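Iron binding protein FbpA (Mannheimia haemolytica, PDB 1SI1) binds ferric iron and probably serves as the periplasmic solute-binding component of an iron-uptake system. Local coordinates at residues D70-I75 / G233-K238; N5-R10 / D53-V58. One frame throughout, in Å; residues are numbered along the deposited sequence.

Contact 1: D70-I75 / G233-K238; sequences DLAQKI and GVVIAK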
loop_
_atom_site.group_PDB
_atom_site.type_symbol
_atom_site.label_atom_id
_atom_site.label_comp_id
_atom_site.label_asym_id
_atom_site.label_seq_id
_atom_site.Cartn_x
_atom_site.Cartn_y
_atom_site.Cartn_z
ATOM N N ASP A 70 -5.723 20.082 2.464
ATOM C CA ASP A 70 -7.012 20.544 2.950
ATOM C C ASP A 70 -8.141 20.130 2.008
ATOM O O ASP A 70 -9.051 20.906 1.724
ATOM C CB ASP A 70 -6.994 22.069 3.154
ATOM C CG ASP A 70 -8.173 22.562 3.976
ATOM O OD1 ASP A 70 -8.688 23.664 3.676
ATOM O OD2 ASP A 70 -8.662 21.914 4.929
ATOM N N LEU A 71 -8.086 18.890 1.528
ATOM C CA LEU A 71 -9.073 18.390 0.580
ATOM C C LEU A 71 -10.029 17.383 1.184
ATOM O O LEU A 71 -10.927 16.920 0.501
ATOM C CB LEU A 71 -8.386 17.777 -0.636
ATOM C CG LEU A 71 -7.716 18.793 -1.558
ATOM C CD1 LEU A 71 -7.089 18.069 -2.708
ATOM C CD2 LEU A 71 -8.720 19.826 -2.038
ATOM N N ALA A 72 -9.840 17.037 2.444
ATOM C CA ALA A 72 -10.663 16.052 3.121
ATOM C C ALA A 72 -11.708 16.729 3.986
ATOM O O ALA A 72 -11.498 17.834 4.486
ATOM C CB ALA A 72 -9.787 15.167 3.978
ATOM N N GLN A 73 -12.842 16.067 4.157
ATOM C CA GLN A 73 -13.705 16.396 5.274
ATOM C C GLN A 73 -13.824 15.219 6.220
ATOM O O GLN A 73 -13.634 14.066 5.854
ATOM C CB GLN A 73 -15.067 16.963 4.848
ATOM C CG GLN A 73 -15.862 16.171 3.884
ATOM C CD GLN A 73 -17.178 16.861 3.566
ATOM O OE1 GLN A 73 -17.980 17.092 4.467
ATOM N NE2 GLN A 73 -17.405 17.179 2.301
ATOM N N LYS A 74 -14.112 15.540 7.469
ATOM C CA LYS A 74 -14.253 14.555 8.517
ATOM C C LYS A 74 -15.607 13.897 8.399
ATOM O O LYS A 74 -16.623 14.568 8.158
ATOM C CB LYS A 74 -14.113 15.208 9.888
ATOM C CG LYS A 74 -12.694 15.634 10.200
ATOM C CD LYS A 74 -12.593 16.513 11.408
ATOM C CE LYS A 74 -11.152 16.816 11.702
ATOM N NZ LYS A 74 -10.985 17.548 12.989
ATOM N N ILE A 75 -15.612 12.581 8.552
ATOM C CA ILE A 75 -16.795 11.768 8.372
ATOM C C ILE A 75 -17.008 10.969 9.643
ATOM O O ILE A 75 -16.111 10.268 10.103
ATOM C CB ILE A 75 -16.625 10.802 7.162
ATOM C CG1 ILE A 75 -16.385 11.593 5.866
ATOM C CG2 ILE A 75 -17.821 9.856 7.041
ATOM C CD1 ILE A 75 -17.502 12.540 5.487
ATOM N N GLY A 233 -7.086 3.667 -0.071
ATOM C CA GLY A 233 -8.201 4.191 0.682
ATOM C C GLY A 233 -8.924 5.309 0.007
ATOM O O GLY A 233 -8.739 5.557 -1.175
ATOM N N VAL A 234 -9.744 5.985 0.797
ATOM C CA VAL A 234 -10.655 6.997 0.298
ATOM C C VAL A 234 -10.782 8.149 1.268
ATOM O O VAL A 234 -10.580 8.006 2.461
ATOM C CB VAL A 234 -12.075 6.429 0.027
ATOM C CG1 VAL A 234 -12.094 5.564 -1.227
ATOM C CG2 VAL A 234 -12.610 5.645 1.240
ATOM N N VAL A 235 -11.139 9.286 0.703
ATOM C CA VAL A 235 -11.367 10.519 1.412
ATOM C C VAL A 235 -12.608 11.108 0.778
ATOM O O VAL A 235 -12.803 11.012 -0.431
ATOM C CB VAL A 235 -10.182 11.464 1.221
ATOM C CG1 VAL A 235 -10.524 12.900 1.619
ATOM C CG2 VAL A 235 -8.957 10.965 2.004
ATOM N N ILE A 236 -13.458 11.713 1.591
ATOM C CA ILE A 236 -14.575 12.479 1.061
ATOM C C ILE A 236 -14.074 13.894 0.833
ATOM O O ILE A 236 -13.559 14.516 1.739
ATOM C CB ILE A 236 -15.755 12.449 2.039
ATOM C CG1 ILE A 236 -16.247 11.010 2.240
ATOM C CG2 ILE A 236 -16.885 13.330 1.532
ATOM C CD1 ILE A 236 -16.533 10.250 0.981
ATOM N N ALA A 237 -14.205 14.387 -0.390
ATOM C CA ALA A 237 -13.688 15.697 -0.754
ATOM C C ALA A 237 -14.332 16.819 0.049
ATOM O O ALA A 237 -15.531 16.776 0.351
ATOM C CB ALA A 237 -13.883 15.937 -2.226
ATOM N N LYS A 238 -13.533 17.839 0.346
ATOM C CA LYS A 238 -13.982 18.998 1.108
ATOM C C LYS A 238 -15.279 19.590 0.574
ATOM O O LYS A 238 -16.179 19.893 1.350
ATOM C CB LYS A 238 -12.899 20.079 1.120
ATOM C CG LYS A 238 -13.227 21.246 2.060
ATOM C CD LYS A 238 -12.062 22.204 2.226
ATOM C CE LYS A 238 -12.504 23.471 2.957
ATOM N NZ LYS A 238 -11.363 24.339 3.370
HETATM O O HOH W 1 -12.856 11.956 4.345
#
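Gln73 starts its side chain between its own backbone N and carbonyl carbon (chi1 53°) and runs extended from there, which carries the amide past Ile236 to the backbone of Ala237. There NE2 reaches Ala237 O at 2.7 Å, almost straight at 174°, with the acceptor in the plane of the amide. The amide's rotation is fixed from its other end too, since OE1 accepts from Lys243. The backbone of Gln73 is gripped as well: its N donates to Ile236 O (3.0 Å), and one water links Gln73 O to Ile236 N. Two residues on, Lys238 N donates to Leu71 O at 2.8 Å, and these two backbone bonds bracket Ala72 and Ala237 as a single bridge. Apolar groups close the inner side. Ala72 CB presses on Val235 CG1 at 3.4 Å, tighter than usual, and Ile75 crosses Ile236 at about a right angle, CG1 to CG1 3.7 Å. At the exposed end Lys238 stretches out fully to place NZ 2.8 Å from Asp70 OD1, a salt bridge on the syn side but 34° out of the carboxylate plane. Asp70, with positive phi, is the C-prime residue of the Schellman motif that ends helix 60-67. The loop after that helix is thus fastened by one bridge to the end of strand 228-236, in the sheet of a periplasmic solute-binding protein fold.

Contact 2: N5-R10 / D53-V58; sequences NVYSYR and DVLLTV
Val6, Tyr7 and Ser8 pair in parallel with Val54, Leu55 and Leu56, and the tight part of this contact is their regular backbone ladder. Tyr7 N donates to Val54 O, Leu56 N to Tyr7 O at 2.8 Å, and Tyr9 N to Leu56 O at 2.9 Å. At the start of the pair Asn5 O takes two donors, Asp53 N and Val54 N, while Asn5 N meets the anti lone pair of Asp53 OD1 at 2.8 Å; Asp53 OD2 turns to Ser240 and Asn242. On the face of Val6, Val54 and Leu56 the side chains touch more lightly, Val6 CG1 lying 4.2 Å from Leu56 CB. Past Tyr9 N the ladder gives way to side-chain packing, and here Tyr9 alone is partly exposed to solvent: its ring, set anti to the backbone N (chi1 159°), crosses Val58 at about a right angle, CE2 to CB 3.7 Å. Val58 CG2 also lies over one face of the Arg10 guanidinium, whose NH1 is salt-bridged to Glu268. This end faces the metal site, the Val58 side chain being about 6 Å from the bound iron(III). Strands 29-34 and 228-236 flank the pair; helix 243-253 packs on the Val6 and Val54 face, helix 60-67 on the Leu55 face.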
loop_
_atom_site.group_PDB
_atom_site.type_symbol
_atom_site.label_atom_id
_atom_site.label_comp_id
_atom_site.label_asym_id
_atom_site.label_seq_id
_atom_site.Cartn_x
_atom_site.Cartn_y
_atom_site.Cartn_z
ATOM N N ASN A 5 -19.309 11.179 -7.677
ATOM C CA ASN A 5 -18.151 11.369 -8.530
ATOM C C ASN A 5 -16.891 10.910 -7.814
ATOM O O ASN A 5 -16.517 11.464 -6.786
ATOM C CB ASN A 5 -18.042 12.830 -8.907
ATOM C CG ASN A 5 -19.305 13.349 -9.556
ATOM O OD1 ASN A 5 -19.811 12.748 -10.500
ATOM N ND2 ASN A 5 -19.822 14.455 -9.049
ATOM N N VAL A 6 -16.283 9.870 -8.359
ATOM C CA VAL A 6 -15.112 9.259 -7.764
ATOM C C VAL A 6 -13.904 9.699 -8.572
ATOM O O VAL A 6 -13.813 9.364 -9.747
ATOM C CB VAL A 6 -15.206 7.748 -7.807
ATOM C CG1 VAL A 6 -13.920 7.127 -7.243
ATOM C CG2 VAL A 6 -16.424 7.278 -7.014
ATOM N N TYR A 7 -13.010 10.478 -7.966
ATOM C CA TYR A 7 -11.724 10.824 -8.558
ATOM C C TYR A 7 -10.726 9.811 -8.060
ATOM O O TYR A 7 -10.506 9.683 -6.858
ATOM C CB TYR A 7 -11.266 12.219 -8.147
ATOM C CG TYR A 7 -11.932 13.385 -8.840
ATOM C CD1 TYR A 7 -13.278 13.356 -9.199
ATOM C CD2 TYR A 7 -11.214 14.558 -9.078
ATOM C CE1 TYR A 7 -13.881 14.453 -9.819
ATOM C CE2 TYR A 7 -11.803 15.650 -9.688
ATOM C CZ TYR A 7 -13.135 15.593 -10.045
ATOM O OH TYR A 7 -13.722 16.681 -10.639
ATOM N N SER A 8 -10.108 9.097 -8.981
ATOM C CA SER A 8 -9.303 7.944 -8.642
ATOM C C SER A 8 -7.902 8.035 -9.198
ATOM O O SER A 8 -7.704 8.283 -10.375
ATOM C CB SER A 8 -9.946 6.683 -9.188
ATOM O OG SER A 8 -9.167 5.551 -8.884
ATOM N N TYR A 9 -6.925 7.841 -8.331
ATOM C CA TYR A 9 -5.553 7.597 -8.744
ATOM C C TYR A 9 -5.430 6.213 -9.384
ATOM O O TYR A 9 -4.592 5.975 -10.264
ATOM C CB TYR A 9 -4.629 7.696 -7.518
ATOM C CG TYR A 9 -3.307 7.007 -7.694
ATOM C CD1 TYR A 9 -2.214 7.668 -8.241
ATOM C CD2 TYR A 9 -3.153 5.676 -7.321
ATOM C CE1 TYR A 9 -1.009 7.008 -8.410
ATOM C CE2 TYR A 9 -1.982 5.022 -7.500
ATOM C CZ TYR A 9 -0.906 5.684 -8.032
ATOM O OH TYR A 9 0.283 4.999 -8.193
ATOM N N ARG A 10 -6.224 5.267 -8.895
ATOM C CA ARG A 10 -6.181 3.898 -9.351
ATOM C C ARG A 10 -6.923 3.747 -10.676
ATOM O O ARG A 10 -7.945 4.393 -10.900
ATOM C CB ARG A 10 -6.780 3.016 -8.269
ATOM C CG ARG A 10 -6.981 1.568 -8.603
ATOM C CD ARG A 10 -7.114 0.727 -7.353
ATOM N NE ARG A 10 -5.806 0.429 -6.788
ATOM C CZ ARG A 10 -5.591 -0.274 -5.693
ATOM N NH1 ARG A 10 -4.347 -0.532 -5.350
ATOM N NH2 ARG A 10 -6.582 -0.702 -4.930
ATOM N N ASP A 53 -16.436 13.922 -5.199
ATOM C CA ASP A 53 -17.115 13.445 -4.000
ATOM C C ASP A 53 -16.203 12.526 -3.219
ATOM O O ASP A 53 -15.977 12.729 -2.028
ATOM C CB ASP A 53 -18.374 12.674 -4.374
ATOM C CG ASP A 53 -19.461 13.569 -4.873
ATOM O OD1 ASP A 53 -20.017 13.287 -5.950
ATOM O OD2 ASP A 53 -19.806 14.561 -4.227
ATOM N N VAL A 54 -15.713 11.491 -3.888
ATOM C CA VAL A 54 -14.834 10.516 -3.256
ATOM C C VAL A 54 -13.493 10.576 -3.964
ATOM O O VAL A 54 -13.435 10.491 -5.178
ATOM C CB VAL A 54 -15.388 9.108 -3.376
ATOM C CG1 VAL A 54 -14.394 8.075 -2.812
ATOM C CG2 VAL A 54 -16.738 9.002 -2.670
ATOM N N LEU A 55 -12.433 10.714 -3.188
ATOM C CA LEU A 55 -11.066 10.687 -3.666
ATOM C C LEU A 55 -10.498 9.344 -3.279
ATOM O O LEU A 55 -10.423 9.004 -2.102
ATOM C CB LEU A 55 -10.274 11.821 -3.041
ATOM C CG LEU A 55 -10.942 13.194 -3.092
ATOM C CD1 LEU A 55 -9.995 14.208 -2.512
ATOM C CD2 LEU A 55 -11.321 13.559 -4.514
ATOM N N LEU A 56 -10.146 8.563 -4.278
ATOM C CA LEU A 56 -9.667 7.222 -4.075
ATOM C C LEU A 56 -8.224 7.157 -4.484
ATOM O O LEU A 56 -7.865 7.508 -5.599
ATOM C CB LEU A 56 -10.510 6.263 -4.906
ATOM C CG LEU A 56 -10.289 4.760 -4.686
ATOM C CD1 LEU A 56 -11.533 3.951 -5.005
ATOM C CD2 LEU A 56 -9.106 4.242 -5.501
ATOM N N THR A 57 -7.364 6.751 -3.567
ATOM C CA THR A 57 -5.969 6.693 -3.881
ATOM C C THR A 57 -5.284 5.548 -3.165
ATOM O O THR A 57 -5.924 4.733 -2.496
ATOM C CB THR A 57 -5.309 8.056 -3.620
ATOM O OG1 THR A 57 -4.016 8.093 -4.238
ATOM C CG2 THR A 57 -5.086 8.313 -2.135
ATOM N N VAL A 58 -3.990 5.459 -3.392
ATOM C CA VAL A 58 -3.210 4.324 -2.977
ATOM C C VAL A 58 -1.972 4.849 -2.296
ATOM O O VAL A 58 -1.345 5.757 -2.807
ATOM C CB VAL A 58 -2.816 3.465 -4.206
ATOM C CG1 VAL A 58 -1.889 2.354 -3.801
ATOM C CG2 VAL A 58 -4.052 2.896 -4.905
#

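Overall arrangement
From the N terminus, strand 3-8 leads through helix 16-26, strand 29-34 and helix 40-46 before strand 54-58 returns beside it, and contact 2 closes that loop. The chain then runs through helix 60-67 into 70-75, whose partner, 233-238, arrives only after a long excursion through much of the remaining fold. Contact 1 closes this second, larger loop, fixing the segment after helix 60-67 to the end of strand 228-236. The two are in series, neither nested nor crossed, with centres about 10 Å apart. Strand 54-58 joins them: it lies antiparallel to 228-236, with probable hydrogen bonds from Gly233 N to Thr57 O and from Leu55 N to Val235 O. One sheet therefore ties the early strands to the returning strand 228-236.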